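Alcohol oxidase (Myceliophthora thermophila, PDB 6F74) binds FAD as a VAO-type flavoprotein and probably acts as an oxygen-dependent oxidase. Local coordinates at residues 214-219 and 418-423. Numbering follows the deposited sequence.
Sequences DVYTVA and FYWAES
Tyr-216 and Tyr-419 meet as an edge-to-face (T-shaped) aromatic pair. The Tyr-216 ring turns its CD2-CE2 edge toward the face of Tyr-419. The ring centroids of Tyr-216 and Tyr-419 lie 4.9 Å apart. Their planes stand at 71°. The closest carbon pair is Tyr-216 CE2 and Tyr-419 CZ, at 3.4 Å. The Tyr-419 hydroxyl lies at the edge of the Tyr-216 ring, near its plane, with Tyr-419 OH 3.2 Å from Tyr-216 CE2. In Tyr-419, CG is anti to the backbone N (chi1 178°), which carries the ring off its helix toward Tyr-216.

No hydrogen bond joins the two segments. Both phenol oxygens instead are hydrogen-bonded to the carbonyl oxygen of Gly-229, so one acceptor fixes the polar ends of both rings. Tyr-216 OH and Tyr-419 OH lie 3.5 Å apart.

Trp-420 is a lesser partner. Its CZ2 comes within 4.2 Å of Tyr-216 CD2. Tyr-419 CD2 sits over the centre of one face of the Trp-420 indole, 3.7 Å above the indole plane. Trp-420 NE1 is hydrogen-bonded to Gln-220 OE1, a further link to helix 212-221. A leucine in place of Tyr-216 would probably leave the Tyr-419 face without its aromatic edge and the Gly-229 carbonyl with one phenol fewer.

The rings bridge two parts of the fold beside the bound FAD, which is about 7 Å from the Tyr-419 side chain. Gly-230, an FAD-binding residue, follows the shared Gly-229. Helix 212-221 belongs to the FAD-binding domain, where Val-215 and Ala-219 pack on strand 203-208. From helix 415-422, Phe-418 and Glu-422 touch strands 403-412 and 311-320 of the seven-stranded antiparallel sheet, which probably forms the substrate domain, as in other VAO-type enzymes.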
ATOM      1  N   ASP A 214       0.727  11.986  11.245  1.00 22.15           N
ATOM      2  CA  ASP A 214       1.564  12.500  12.343  1.00 22.80           C
ATOM      3  C   ASP A 214       2.799  13.200  11.786  1.00 23.18           C
ATOM      4  O   ASP A 214       3.211  14.247  12.278  1.00 23.91           O
ATOM      5  CB  ASP A 214       1.987  11.340  13.259  1.00 22.60           C
ATOM      6  CG  ASP A 214       0.808  10.477  13.712  1.00 22.18           C
ATOM      7  OD1 ASP A 214      -0.087  11.004  14.381  1.00 22.50           O
ATOM      8  OD2 ASP A 214       0.750   9.259  13.394  1.00 21.59           O
ATOM      9  N   VAL A 215       3.369  12.612  10.737  1.00 22.76           N
ATOM     10  CA  VAL A 215       4.569  13.127  10.088  1.00 23.10           C
ATOM     11  C   VAL A 215       4.259  14.448   9.389  1.00 23.48           C
ATOM     12  O   VAL A 215       5.028  15.435   9.488  1.00 24.18           O
ATOM     13  CB  VAL A 215       5.151  12.089   9.100  1.00 22.56           C
ATOM     14  CG1 VAL A 215       6.384  12.620   8.359  1.00 22.98           C
ATOM     15  CG2 VAL A 215       5.535  10.834   9.849  1.00 22.30           C
ATOM     16  N   TYR A 216       3.109  14.483   8.738  1.00 23.07           N
ATOM     17  CA  TYR A 216       2.665  15.672   8.021  1.00 23.37           C
ATOM     18  C   TYR A 216       2.479  16.914   8.900  1.00 24.18           C
ATOM     19  O   TYR A 216       2.756  18.028   8.480  1.00 24.71           O
ATOM     20  CB  TYR A 216       1.348  15.349   7.298  1.00 22.80           C
ATOM     21  CG  TYR A 216       1.447  14.483   6.045  1.00 22.17           C
ATOM     22  CD1 TYR A 216       2.667  14.212   5.399  1.00 22.16           C
ATOM     23  CD2 TYR A 216       0.286  13.996   5.462  1.00 21.66           C
ATOM     24  CE1 TYR A 216       2.722  13.462   4.242  1.00 21.67           C
ATOM     25  CE2 TYR A 216       0.328  13.247   4.301  1.00 21.17           C
ATOM     26  CZ  TYR A 216       1.531  12.981   3.688  1.00 21.17           C
ATOM     27  OH  TYR A 216       1.527  12.259   2.517  1.00 20.75           O
ATOM     28  N   THR A 217       1.978  16.718  10.111  1.00 24.31           N
ATOM     29  CA  THR A 217       1.805  17.828  11.063  1.00 25.16           C
ATOM     30  C   THR A 217       3.139  18.531  11.387  1.00 25.93           C
ATOM     31  O   THR A 217       3.209  19.748  11.470  1.00 26.69           O
ATOM     32  CB  THR A 217       1.146  17.279  12.349  1.00 25.15           C
ATOM     33  OG1 THR A 217      -0.159  16.808  12.023  1.00 24.59           O
ATOM     34  CG2 THR A 217       1.060  18.330  13.476  1.00 26.12           C
ATOM     35  N   VAL A 218       4.199  17.747  11.552  1.00 25.78           N
ATOM     36  CA  VAL A 218       5.538  18.291  11.833  1.00 26.55           C
ATOM     37  C   VAL A 218       6.164  18.932  10.596  1.00 26.73           C
ATOM     38  O   VAL A 218       6.802  19.993  10.686  1.00 27.60           O
ATOM     39  CB  VAL A 218       6.454  17.211  12.444  1.00 26.38           C
ATOM     40  CG1 VAL A 218       7.880  17.724  12.614  1.00 27.20           C
ATOM     41  CG2 VAL A 218       5.899  16.788  13.806  1.00 26.42           C
ATOM     42  N   ALA A 219       6.018  18.295   9.439  1.00 25.98           N
ATOM     43  CA  ALA A 219       6.523  18.883   8.188  1.00 26.13           C
ATOM     44  C   ALA A 219       5.868  20.250   7.904  1.00 26.64           C
ATOM     45  O   ALA A 219       6.548  21.248   7.544  1.00 27.36           O
ATOM     46  CB  ALA A 219       6.293  17.935   7.033  1.00 25.25           C
ATOM     47  N   PHE A 418      -2.562  22.872  -0.936  1.00 24.28           N
ATOM     48  CA  PHE A 418      -2.812  22.009  -2.085  1.00 23.63           C
ATOM     49  C   PHE A 418      -3.111  20.583  -1.626  1.00 22.98           C
ATOM     50  O   PHE A 418      -4.079  19.968  -2.087  1.00 22.56           O
ATOM     51  CB  PHE A 418      -1.629  22.016  -3.092  1.00 23.65           C
ATOM     52  CG  PHE A 418      -1.438  20.694  -3.790  1.00 22.97           C
ATOM     53  CD1 PHE A 418      -2.329  20.281  -4.769  1.00 22.57           C
ATOM     54  CD2 PHE A 418      -0.412  19.824  -3.411  1.00 22.78           C
ATOM     55  CE1 PHE A 418      -2.194  19.024  -5.376  1.00 22.02           C
ATOM     56  CE2 PHE A 418      -0.272  18.578  -4.007  1.00 22.22           C
ATOM     57  CZ  PHE A 418      -1.155  18.177  -4.997  1.00 21.85           C
ATOM     58  N   TYR A 419      -2.259  20.058  -0.750  1.00 22.96           N
ATOM     59  CA  TYR A 419      -2.325  18.659  -0.370  1.00 22.37           C
ATOM     60  C   TYR A 419      -3.684  18.359   0.216  1.00 22.21           C
ATOM     61  O   TYR A 419      -4.346  17.393  -0.168  1.00 21.70           O
ATOM     62  CB  TYR A 419      -1.234  18.263   0.636  1.00 22.47           C
ATOM     63  CG  TYR A 419      -1.359  16.824   1.058  1.00 21.90           C
ATOM     64  CD1 TYR A 419      -0.878  15.792   0.243  1.00 21.43           C
ATOM     65  CD2 TYR A 419      -2.053  16.480   2.197  1.00 21.85           C
ATOM     66  CE1 TYR A 419      -1.037  14.455   0.606  1.00 20.94           C
ATOM     67  CE2 TYR A 419      -2.221  15.157   2.569  1.00 21.35           C
ATOM     68  CZ  TYR A 419      -1.712  14.146   1.769  1.00 20.89           C
ATOM     69  OH  TYR A 419      -1.920  12.812   2.135  1.00 20.44           O
ATOM     70  N   TRP A 420      -4.078  19.177   1.175  1.00 22.71           N
ATOM     71  CA  TRP A 420      -5.313  18.922   1.909  1.00 22.67           C
ATOM     72  C   TRP A 420      -6.568  19.176   1.077  1.00 22.62           C
ATOM     73  O   TRP A 420      -7.610  18.562   1.328  1.00 22.42           O
ATOM     74  CB  TRP A 420      -5.331  19.717   3.208  1.00 23.31           C
ATOM     75  CG  TRP A 420      -4.249  19.217   4.190  1.00 23.33           C
ATOM     76  CD1 TRP A 420      -3.137  19.894   4.629  1.00 23.84           C
ATOM     77  CD2 TRP A 420      -4.194  17.935   4.804  1.00 22.85           C
ATOM     78  NE1 TRP A 420      -2.401  19.104   5.482  1.00 23.70           N
ATOM     79  CE2 TRP A 420      -3.045  17.907   5.627  1.00 23.09           C
ATOM     80  CE3 TRP A 420      -5.034  16.801   4.766  1.00 22.30           C
ATOM     81  CZ2 TRP A 420      -2.700  16.790   6.390  1.00 22.76           C
ATOM     82  CZ3 TRP A 420      -4.697  15.696   5.522  1.00 21.98           C
ATOM     83  CH2 TRP A 420      -3.542  15.698   6.336  1.00 22.20           C
ATOM     84  N   ALA A 421      -6.468  20.068   0.099  1.00 22.86           N
ATOM     85  CA  ALA A 421      -7.574  20.353  -0.795  1.00 22.85           C
ATOM     86  C   ALA A 421      -7.768  19.248  -1.836  1.00 22.21           C
ATOM     87  O   ALA A 421      -8.871  18.871  -2.095  1.00 22.07           O
ATOM     88  CB  ALA A 421      -7.350  21.692  -1.475  1.00 23.35           C
ATOM     89  N   GLU A 422      -6.679  18.750  -2.409  1.00 21.91           N
ATOM     90  CA  GLU A 422      -6.718  17.845  -3.551  1.00 21.43           C
ATOM     91  C   GLU A 422      -6.418  16.394  -3.216  1.00 20.93           C
ATOM     92  O   GLU A 422      -6.660  15.504  -4.033  1.00 20.58           O
ATOM     93  CB  GLU A 422      -5.718  18.339  -4.587  1.00 21.54           C
ATOM     94  CG  GLU A 422      -5.971  19.782  -5.033  1.00 22.06           C
ATOM     95  CD  GLU A 422      -7.127  19.929  -6.002  1.00 22.03           C
ATOM     96  OE1 GLU A 422      -7.674  18.894  -6.498  1.00 21.61           O
ATOM     97  OE2 GLU A 422      -7.508  21.081  -6.286  1.00 22.47           O
ATOM     98  N   SER A 423      -5.885  16.144  -2.021  1.00 20.96           N
ATOM     99  CA  SER A 423      -5.438  14.801  -1.615  1.00 20.53           C
ATOM    100  C   SER A 423      -5.775  14.643  -0.115  1.00 20.63           C
ATOM    101  O   SER A 423      -6.776  15.205   0.351  1.00 20.90           O
ATOM    102  CB  SER A 423      -3.951  14.595  -2.003  1.00 20.48           C
ATOM    103  OG  SER A 423      -3.385  13.369  -1.528  1.00 20.15           O
TER